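Local coordinates for protein GCN5-related N-acetyltransferase (Anabaena variabilis, PDB 2OZG) that binds coenzyme A and probably transfers acetyl groups from acetyl-CoA to amino groups, possibly those of aminoglycosides, at residues Cys138-Pro143 / Ser277-Gln283; Ile217-Glu221 / His252-Ile256; Trp261-Val265 / Trp391-Phe395. All coordinates share one frame; numbering follows the deposited sequence. Where two conformers were deposited one is given.

In the fold
The chain first lays down strand 132-143, then leaves to build its second GNAT-type region and returns along strand 279-290, so contact 1 closes a long loop. Contact 2 closes a shorter one within it, where strand 211-222 meets the turn between helix 239-250 and strand 258-263. Contact 3 opens just after contact 2 has closed, at 261-265, and is completed only by the C-terminal tail at 391-395; it therefore crosses contact 1. The two crossing contacts meet directly, because strand 132-143 lies between 258-263 and 279-290 and W140 N approaches W261 O. Together they join the two acetyltransferase regions and the end of the sterol-carrier-like region.

Contact 1. Residues Cys138-Pro143 / Ser277-Gln283; sequences CVWEIP and SATIRSQ
C138 places SG against CG1 of I280 (3.6 Å), on the face of the antiparallel strand pair that W140 shares. At V139 the register slips: its O takes N-H bonds from R281 (N to O 2.7 Å) and, weakly, from S282, a classic beta bulge, while V139 N donates nearly straight to S282 O. W140 then offers a ring face to I280, whose CG1 lies 3.5 Å from the six-membered ring centroid in a CH-pi contact; the indole NE1 bonds to S264 O. E141 resumes regular pairing with T279, its N 2.8 Å from T279 O. With CG between backbone N and carbonyl carbon (chi1 72°) and the chain extended, the carboxylate reaches R281, whose NH1 meets OE1 at 2.8 Å from above the carboxylate plane. I142 rests CD1 on A278 CB, and P143 brings CD beside S277 O. A water bridges S277 O and T279 OG1. Chemically the two faces part company: the apolar one carrying W140 and I280 also packs on Q283 of the second subunit, whereas E141, gripped by R281 at OE1 and K258 at OE2, is likely to stay ionised.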
# COMPACT_ATOMS: atom_id res chain seq x y z
N CYS A 138 -8.47 -16.90 -16.91
CA CYS A 138 -7.29 -16.17 -16.46
C CYS A 138 -7.36 -14.76 -17.00
O CYS A 138 -7.60 -14.57 -18.20
CB CYS A 138 -6.05 -16.85 -17.05
SG CYS A 138 -4.58 -16.27 -16.45
N VAL A 139 -7.15 -13.80 -16.11
CA VAL A 139 -7.09 -12.40 -16.45
C VAL A 139 -5.63 -11.97 -16.41
O VAL A 139 -4.96 -12.10 -15.40
CB VAL A 139 -7.92 -11.51 -15.49
CG1 VAL A 139 -7.77 -10.07 -15.90
CG2 VAL A 139 -9.38 -11.90 -15.59
N TRP A 140 -5.16 -11.55 -17.57
CA TRP A 140 -3.82 -11.06 -17.75
C TRP A 140 -3.80 -9.55 -17.72
O TRP A 140 -4.77 -8.94 -18.08
CB TRP A 140 -3.30 -11.50 -19.12
CG TRP A 140 -2.95 -12.95 -19.15
CD1 TRP A 140 -3.79 -13.97 -19.35
CD2 TRP A 140 -1.65 -13.52 -18.91
NE1 TRP A 140 -3.11 -15.15 -19.29
CE2 TRP A 140 -1.79 -14.91 -19.03
CE3 TRP A 140 -0.40 -13.00 -18.66
CZ2 TRP A 140 -0.71 -15.80 -18.87
CZ3 TRP A 140 0.70 -13.88 -18.53
CH2 TRP A 140 0.51 -15.28 -18.63
N GLU A 141 -2.67 -8.96 -17.35
CA GLU A 141 -2.57 -7.52 -17.39
C GLU A 141 -1.22 -7.16 -17.91
O GLU A 141 -0.27 -7.93 -17.73
CB GLU A 141 -2.73 -6.89 -16.00
CG GLU A 141 -1.59 -7.09 -15.08
CD GLU A 141 -1.78 -6.28 -13.80
OE1 GLU A 141 -2.74 -6.59 -13.08
OE2 GLU A 141 -0.97 -5.34 -13.52
N ILE A 142 -1.10 -5.96 -18.48
CA ILE A 142 0.18 -5.52 -18.99
C ILE A 142 0.26 -4.02 -19.11
O ILE A 142 -0.74 -3.37 -19.47
CB ILE A 142 0.40 -6.15 -20.38
CG1 ILE A 142 1.79 -5.86 -20.92
CG2 ILE A 142 -0.63 -5.64 -21.42
CD1 ILE A 142 2.10 -6.63 -22.20
N PRO A 143 1.46 -3.44 -18.81
CA PRO A 143 1.61 -2.01 -19.08
C PRO A 143 1.64 -1.74 -20.59
O PRO A 143 2.40 -2.39 -21.35
CB PRO A 143 2.89 -1.63 -18.36
CG PRO A 143 3.63 -2.92 -18.05
CD PRO A 143 2.64 -4.04 -18.16
N SER A 277 6.38 -8.92 -20.07
CA SER A 277 5.90 -7.81 -19.28
C SER A 277 4.50 -8.02 -18.75
O SER A 277 4.01 -7.25 -17.90
CB SER A 277 6.04 -6.54 -20.07
OG SER A 277 5.50 -6.72 -21.35
N ALA A 278 3.86 -9.08 -19.21
CA ALA A 278 2.49 -9.34 -18.85
C ALA A 278 2.44 -10.19 -17.60
O ALA A 278 3.29 -11.04 -17.41
CB ALA A 278 1.78 -10.04 -19.99
N THR A 279 1.46 -9.98 -16.72
CA THR A 279 1.34 -10.84 -15.55
C THR A 279 -0.07 -11.34 -15.41
O THR A 279 -1.00 -10.75 -15.95
CB THR A 279 1.71 -10.07 -14.26
OG1 THR A 279 0.95 -8.89 -14.20
CG2 THR A 279 3.14 -9.64 -14.29
N ILE A 280 -0.24 -12.39 -14.62
CA ILE A 280 -1.55 -12.90 -14.36
C ILE A 280 -2.12 -12.13 -13.18
O ILE A 280 -1.54 -12.12 -12.14
CB ILE A 280 -1.53 -14.44 -14.13
CG1 ILE A 280 -1.33 -15.15 -15.48
CG2 ILE A 280 -2.78 -14.91 -13.50
CD1 ILE A 280 -1.04 -16.65 -15.37
N ARG A 281 -3.24 -11.44 -13.39
CA ARG A 281 -3.89 -10.63 -12.39
C ARG A 281 -4.75 -11.53 -11.53
O ARG A 281 -4.85 -11.34 -10.33
CB ARG A 281 -4.74 -9.60 -13.11
CG ARG A 281 -5.51 -8.61 -12.27
CD ARG A 281 -6.20 -7.69 -13.30
NE ARG A 281 -6.95 -6.55 -12.80
CZ ARG A 281 -6.43 -5.36 -12.50
NH1 ARG A 281 -5.12 -5.14 -12.61
NH2 ARG A 281 -7.23 -4.40 -12.06
N SER A 282 -5.44 -12.49 -12.15
CA SER A 282 -6.25 -13.43 -11.41
C SER A 282 -6.59 -14.61 -12.30
O SER A 282 -6.51 -14.55 -13.56
CB SER A 282 -7.56 -12.80 -10.94
OG SER A 282 -8.25 -12.28 -12.05
N GLN A 283 -6.93 -15.70 -11.64
CA GLN A 283 -7.35 -16.89 -12.36
C GLN A 283 -8.41 -17.61 -11.57
O GLN A 283 -8.59 -17.40 -10.35
CB GLN A 283 -6.18 -17.81 -12.57
CG GLN A 283 -5.65 -18.37 -11.28
CD GLN A 283 -4.57 -19.34 -11.51
OE1 GLN A 283 -4.80 -20.43 -12.07
NE2 GLN A 283 -3.36 -19.00 -11.06
O HOH W 1 2.25 -6.78 -15.74

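Contact 2. Residues Ile217-Glu221 / His252-Ile256; sequences IFTQE and HRSQI. With COA (coenzyme A), chain C.
In the second GNAT-type region, at the end of its beta-alpha-beta crossover, Q220 meets H252 and I256, and F218 meets H252. Here strand 211-222 faces the turn that leads from helix 239-250 into strand 258-263, which runs parallel to 227-236, as the GNAT fold has it. The contact is small and wholly buried, and it illustrates how a polar side chain can be packed among aromatic and aliphatic groups. Q220, its CG anti to the carbonyl carbon (chi1 -51°) and the chain extended beyond, sends its amide across toward the turn. NE2 comes to the edge of the H252 imidazole, 3.8 Å from CD2 and near the ring plane, and lies equally close to CD1 of I256. Beside it F218, on the same strand, and H252 point at each other, CZ being 4.2 Å from NE2; the ring planes stand almost perpendicular, at 86°, with centroids 5.9 Å apart. The imidazole's rotation is fixed by F248: ND1 bonds to F248 O, and the two rings meet edge-to-face. V32 and P89 of the third subunit pack over this corner, on Q220 and I256 and on H252 respectively. The coenzyme A held by that subunit, through backbone N-H groups such as those of G93 and G95, lies along the outer side of the turn. There the guanidinium of R253 presents one face to the adenine amino group, and R253 CG is 3.4 Å from N6A of coenzyme A. The turn itself is tied by H252 O, which accepts from both Q255 N and I256 N (2.8 Å to the latter).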
# COMPACT_ATOMS: atom_id res chain seq x y z
N ILE A 217 -13.42 -6.22 -28.15
CA ILE A 217 -14.49 -5.56 -27.42
C ILE A 217 -13.92 -5.14 -26.06
O ILE A 217 -13.39 -5.99 -25.34
CB ILE A 217 -15.68 -6.46 -27.17
CG1 ILE A 217 -16.22 -6.99 -28.48
CG2 ILE A 217 -16.76 -5.63 -26.42
CD1 ILE A 217 -17.26 -8.08 -28.32
N PHE A 218 -14.07 -3.85 -25.73
CA PHE A 218 -13.46 -3.33 -24.54
C PHE A 218 -14.13 -2.12 -23.95
O PHE A 218 -15.00 -1.48 -24.56
CB PHE A 218 -11.97 -3.11 -24.84
CG PHE A 218 -11.68 -1.92 -25.77
CD1 PHE A 218 -11.55 -0.64 -25.25
CD2 PHE A 218 -11.54 -2.09 -27.15
CE1 PHE A 218 -11.33 0.46 -26.07
CE2 PHE A 218 -11.25 -0.99 -27.96
CZ PHE A 218 -11.14 0.29 -27.40
N THR A 219 -13.74 -1.84 -22.72
CA THR A 219 -14.16 -0.64 -22.01
C THR A 219 -12.88 0.04 -21.49
O THR A 219 -11.79 -0.56 -21.50
CB THR A 219 -15.08 -0.92 -20.78
OG1 THR A 219 -14.43 -1.81 -19.88
CG2 THR A 219 -16.42 -1.51 -21.19
N GLN A 220 -12.98 1.30 -21.11
CA GLN A 220 -11.84 2.01 -20.59
C GLN A 220 -12.37 2.72 -19.37
O GLN A 220 -13.52 3.13 -19.36
CB GLN A 220 -11.42 3.12 -21.55
CG GLN A 220 -11.22 2.75 -22.98
CD GLN A 220 -10.70 3.94 -23.74
OE1 GLN A 220 -11.33 5.03 -23.77
NE2 GLN A 220 -9.53 3.78 -24.32
N GLU A 221 -11.49 2.99 -18.42
CA GLU A 221 -11.87 3.76 -17.25
C GLU A 221 -10.65 4.32 -16.60
O GLU A 221 -9.55 3.83 -16.83
CB GLU A 221 -12.63 2.90 -16.23
CG GLU A 221 -11.93 1.61 -15.87
CD GLU A 221 -12.72 0.75 -14.88
OE1 GLU A 221 -13.10 1.30 -13.83
OE2 GLU A 221 -12.95 -0.46 -15.16
N HIS A 252 -2.43 2.70 -27.64
CA HIS A 252 -3.17 3.38 -26.57
C HIS A 252 -2.24 3.85 -25.42
O HIS A 252 -2.71 4.43 -24.44
CB HIS A 252 -4.20 2.45 -25.93
CG HIS A 252 -5.45 2.28 -26.74
ND1 HIS A 252 -5.51 1.48 -27.85
CD2 HIS A 252 -6.68 2.82 -26.60
CE1 HIS A 252 -6.73 1.52 -28.36
NE2 HIS A 252 -7.47 2.32 -27.61
N ARG A 253 -0.95 3.71 -25.62
CA ARG A 253 0.03 3.94 -24.57
C ARG A 253 0.07 5.35 -24.04
O ARG A 253 0.42 5.55 -22.89
CB ARG A 253 1.41 3.54 -25.02
CG ARG A 253 2.06 4.42 -26.02
CD ARG A 253 3.31 3.75 -26.57
NE ARG A 253 3.89 4.52 -27.68
CZ ARG A 253 3.57 4.40 -28.98
NH1 ARG A 253 2.67 3.52 -29.42
NH2 ARG A 253 4.19 5.18 -29.86
N SER A 254 -0.29 6.33 -24.83
CA SER A 254 -0.25 7.67 -24.27
C SER A 254 -1.48 7.98 -23.41
O SER A 254 -1.39 8.93 -22.65
CB SER A 254 -0.14 8.71 -25.34
OG SER A 254 -1.34 8.71 -26.13
N GLN A 255 -2.58 7.22 -23.65
CA GLN A 255 -3.89 7.41 -22.98
C GLN A 255 -4.23 6.40 -21.88
O GLN A 255 -5.08 6.67 -21.03
CB GLN A 255 -5.12 7.48 -23.99
CG GLN A 255 -5.41 6.33 -25.04
CD GLN A 255 -6.96 6.09 -25.34
OE1 GLN A 255 -7.80 5.96 -24.41
NE2 GLN A 255 -7.32 5.97 -26.64
N ILE A 256 -3.59 5.24 -21.93
CA ILE A 256 -3.93 4.09 -21.08
C ILE A 256 -2.67 3.53 -20.41
O ILE A 256 -1.79 3.10 -21.07
CB ILE A 256 -4.52 2.99 -21.94
CG1 ILE A 256 -5.84 3.45 -22.60
CG2 ILE A 256 -4.74 1.68 -21.17
CD1 ILE A 256 -6.91 3.83 -21.56
N1A COA C . 4.23 8.14 -27.31
C2A COA C . 5.34 8.65 -27.88
N3A COA C . 5.34 9.12 -29.15
C4A COA C . 4.21 9.06 -29.88
C5A COA C . 3.04 8.52 -29.34
C6A COA C . 3.08 8.05 -28.02
N6A COA C . 2.01 7.52 -27.39
N7A COA C . 2.11 8.60 -30.32
C8A COA C . 2.68 9.16 -31.42
N9A COA C . 3.96 9.44 -31.13
C1B COA C . 5.01 10.06 -31.99
C2B COA C . 5.61 9.05 -32.98
O2B COA C . 6.68 8.28 -32.41
C3B COA C . 6.00 9.94 -34.16
O3B COA C . 7.39 10.28 -34.15
P3B COA C . 8.44 9.48 -35.11
O7A COA C . 8.19 10.06 -36.49
O8A COA C . 9.79 9.76 -34.46
O9A COA C . 8.02 8.01 -35.04
C4B COA C . 5.13 11.19 -34.05
O4B COA C . 4.51 11.16 -32.76
C5B COA C . 4.07 11.26 -35.16
O5B COA C . 3.15 10.17 -34.98
P1A COA C . 1.62 10.19 -35.52
O1A COA C . 1.33 11.50 -36.20
O2A COA C . 1.40 8.89 -36.30
O3A COA C . 0.78 10.05 -34.12
P2A COA C . -0.66 9.30 -33.96
O4A COA C . -1.49 9.70 -35.18
O5A COA C . -0.39 7.81 -33.73
O6A COA C . -1.26 10.00 -32.57
CBP COA C . -2.20 10.12 -30.18
CCP COA C . -1.97 9.32 -31.49
CDP COA C . -2.37 11.58 -30.61
CEP COA C . -0.88 10.06 -29.42
CAP COA C . -3.49 9.54 -29.44
OAP COA C . -4.69 10.37 -29.63
C9P COA C . -3.51 9.12 -27.95
O9P COA C . -3.04 7.92 -27.53
N8P COA C . -4.07 9.84 -26.96
C7P COA C . -4.71 11.15 -26.83
C6P COA C . -3.83 11.80 -25.78
C5P COA C . -2.84 12.76 -26.41
O5P COA C . -2.16 12.42 -27.38
N4P COA C . -2.72 13.97 -25.86
C3P COA C . -1.82 15.04 -26.29
C2P COA C . -2.17 16.23 -25.42
S1P COA C . -3.83 16.90 -25.88

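Contact 3. Residues Trp261-Val265 / Trp391-Phe395; sequences WKSSV and WMIDF
W391 lays one face of its indole over the backbone at S263 and S264 in segment 261-265. Its CG sits between the backbone N and the carbonyl carbon (chi1 70°), a setting that turns the ring toward the other segment. The six-membered ring takes the S263 end, CE3 lying 3.4 Å from S263 C, while S264 N stands over the same face. S264 CB completes the cover: it sits over the five-membered ring, 3.7 Å from that centroid and 6° off the normal, a nearly axial CH-pi contact. Y181 meets the indole edge-to-face. An alanine in place of W391 would take away the indole and is likely to leave the S263-S264 peptide and S264 CB without their aromatic cover, opening a gap between strand and tail. Farther along, K262 runs beside the tail. Its methylene CB packs on I393 CG1 at 3.8 Å, and the bend at chi3 (69°) brings the ammonium end back over the tail's backbone. NZ bonds to I393 O at 3.1 Å from well above the carbonyl plane, and it lies near CB of F395. I393, with CG1 anti to N, sends CD1 in the direction of K262 O. Between the two side-chain contacts a water donates to S263 O and to O of M392, a selenomethionine, at 2.8 Å each, linking the backbones where no direct bond joins them. The D394 carboxylate is held by a salt bridge to R184. The arrangement resembles that of Eis-type acetyltransferases, in which two GNAT-like regions precede a sterol-carrier-like one and the C-terminal tail returns toward the acetyl-transfer site; consistent with this, the F395 side chain lies about 7 Å from a bound coenzyme A.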
# COMPACT_ATOMS: atom_id res chain seq x y z
N TRP A 261 -6.77 -8.50 -20.39
CA TRP A 261 -7.54 -9.37 -21.26
C TRP A 261 -7.65 -10.75 -20.63
O TRP A 261 -6.78 -11.16 -19.81
CB TRP A 261 -6.92 -9.46 -22.66
CG TRP A 261 -5.69 -10.28 -22.79
CD1 TRP A 261 -5.62 -11.49 -23.39
CD2 TRP A 261 -4.33 -9.97 -22.36
NE1 TRP A 261 -4.33 -11.96 -23.35
CE2 TRP A 261 -3.54 -11.08 -22.70
CE3 TRP A 261 -3.73 -8.90 -21.68
CZ2 TRP A 261 -2.14 -11.11 -22.46
CZ3 TRP A 261 -2.39 -8.95 -21.41
CH2 TRP A 261 -1.62 -10.03 -21.79
N LYS A 262 -8.61 -11.52 -21.11
CA LYS A 262 -8.79 -12.91 -20.64
C LYS A 262 -8.24 -13.87 -21.69
O LYS A 262 -8.45 -13.69 -22.87
CB LYS A 262 -10.25 -13.21 -20.33
CG LYS A 262 -10.72 -12.33 -19.17
CD LYS A 262 -12.18 -12.61 -18.77
CE LYS A 262 -12.33 -13.97 -18.13
NZ LYS A 262 -13.77 -14.09 -17.77
N SER A 263 -7.49 -14.84 -21.23
CA SER A 263 -6.91 -15.81 -22.04
C SER A 263 -6.78 -17.13 -21.24
O SER A 263 -7.43 -17.39 -20.21
CB SER A 263 -5.56 -15.30 -22.52
OG SER A 263 -5.12 -16.06 -23.58
N SER A 264 -5.98 -17.99 -21.82
CA SER A 264 -5.59 -19.21 -21.23
C SER A 264 -4.51 -18.93 -20.18
O SER A 264 -3.81 -17.89 -20.24
CB SER A 264 -4.89 -20.03 -22.29
OG SER A 264 -4.43 -21.18 -21.63
N VAL A 265 -4.29 -19.89 -19.31
CA VAL A 265 -3.23 -19.71 -18.31
C VAL A 265 -1.88 -19.74 -19.02
O VAL A 265 -0.98 -19.02 -18.64
CB VAL A 265 -3.39 -20.74 -17.19
CG1 VAL A 265 -2.36 -20.53 -16.13
CG2 VAL A 265 -4.80 -20.56 -16.54
N TRP A 391 -9.96 -23.89 -21.60
CA TRP A 391 -10.28 -22.61 -21.02
C TRP A 391 -11.46 -22.00 -21.75
O TRP A 391 -11.91 -22.53 -22.75
CB TRP A 391 -9.03 -21.71 -21.05
CG TRP A 391 -8.62 -21.25 -22.47
CD1 TRP A 391 -7.95 -21.99 -23.43
CD2 TRP A 391 -8.86 -19.95 -23.08
NE1 TRP A 391 -7.76 -21.22 -24.56
CE2 TRP A 391 -8.29 -19.97 -24.36
CE3 TRP A 391 -9.45 -18.77 -22.64
CZ2 TRP A 391 -8.34 -18.88 -25.21
CZ3 TRP A 391 -9.49 -17.69 -23.49
CH2 TRP A 391 -8.93 -17.75 -24.74
N MSE A 392 -12.04 -20.95 -21.16
CA MSE A 392 -13.06 -20.19 -21.80
C MSE A 392 -12.76 -18.75 -21.47
O MSE A 392 -12.13 -18.44 -20.44
CB MSE A 392 -14.47 -20.49 -21.34
CG MSE A 392 -14.83 -19.99 -19.93
SE MSE A 392 -16.67 -20.50 -19.57
CE MSE A 392 -16.60 -22.30 -19.96
N ILE A 393 -13.28 -17.87 -22.32
CA ILE A 393 -13.08 -16.41 -22.14
C ILE A 393 -14.19 -15.80 -21.30
O ILE A 393 -14.09 -14.69 -20.77
CB ILE A 393 -12.97 -15.74 -23.51
CG1 ILE A 393 -12.27 -14.35 -23.40
CG2 ILE A 393 -14.38 -15.63 -24.22
CD1 ILE A 393 -11.78 -13.84 -24.71
N ASP A 394 -15.22 -16.57 -21.11
CA ASP A 394 -16.44 -16.09 -20.50
C ASP A 394 -16.61 -16.47 -19.02
O ASP A 394 -16.16 -17.48 -18.52
CB ASP A 394 -17.64 -16.66 -21.27
CG ASP A 394 -17.75 -16.14 -22.66
OD1 ASP A 394 -17.70 -14.92 -22.85
OD2 ASP A 394 -17.96 -16.96 -23.56
N PHE A 395 -17.30 -15.61 -18.33
CA PHE A 395 -17.63 -15.87 -16.98
C PHE A 395 -19.16 -15.84 -16.95
O PHE A 395 -19.78 -15.13 -17.73
CB PHE A 395 -17.10 -14.77 -16.10
CG PHE A 395 -17.63 -14.88 -14.73
CD1 PHE A 395 -17.04 -15.76 -13.82
CD2 PHE A 395 -18.78 -14.20 -14.36
CE1 PHE A 395 -17.58 -15.92 -12.54
CE2 PHE A 395 -19.32 -14.36 -13.09
CZ PHE A 395 -18.71 -15.24 -12.19
O HOH W 2 -13.96 -16.21 -16.59
O HOH W 3 -10.08 -16.75 -19.63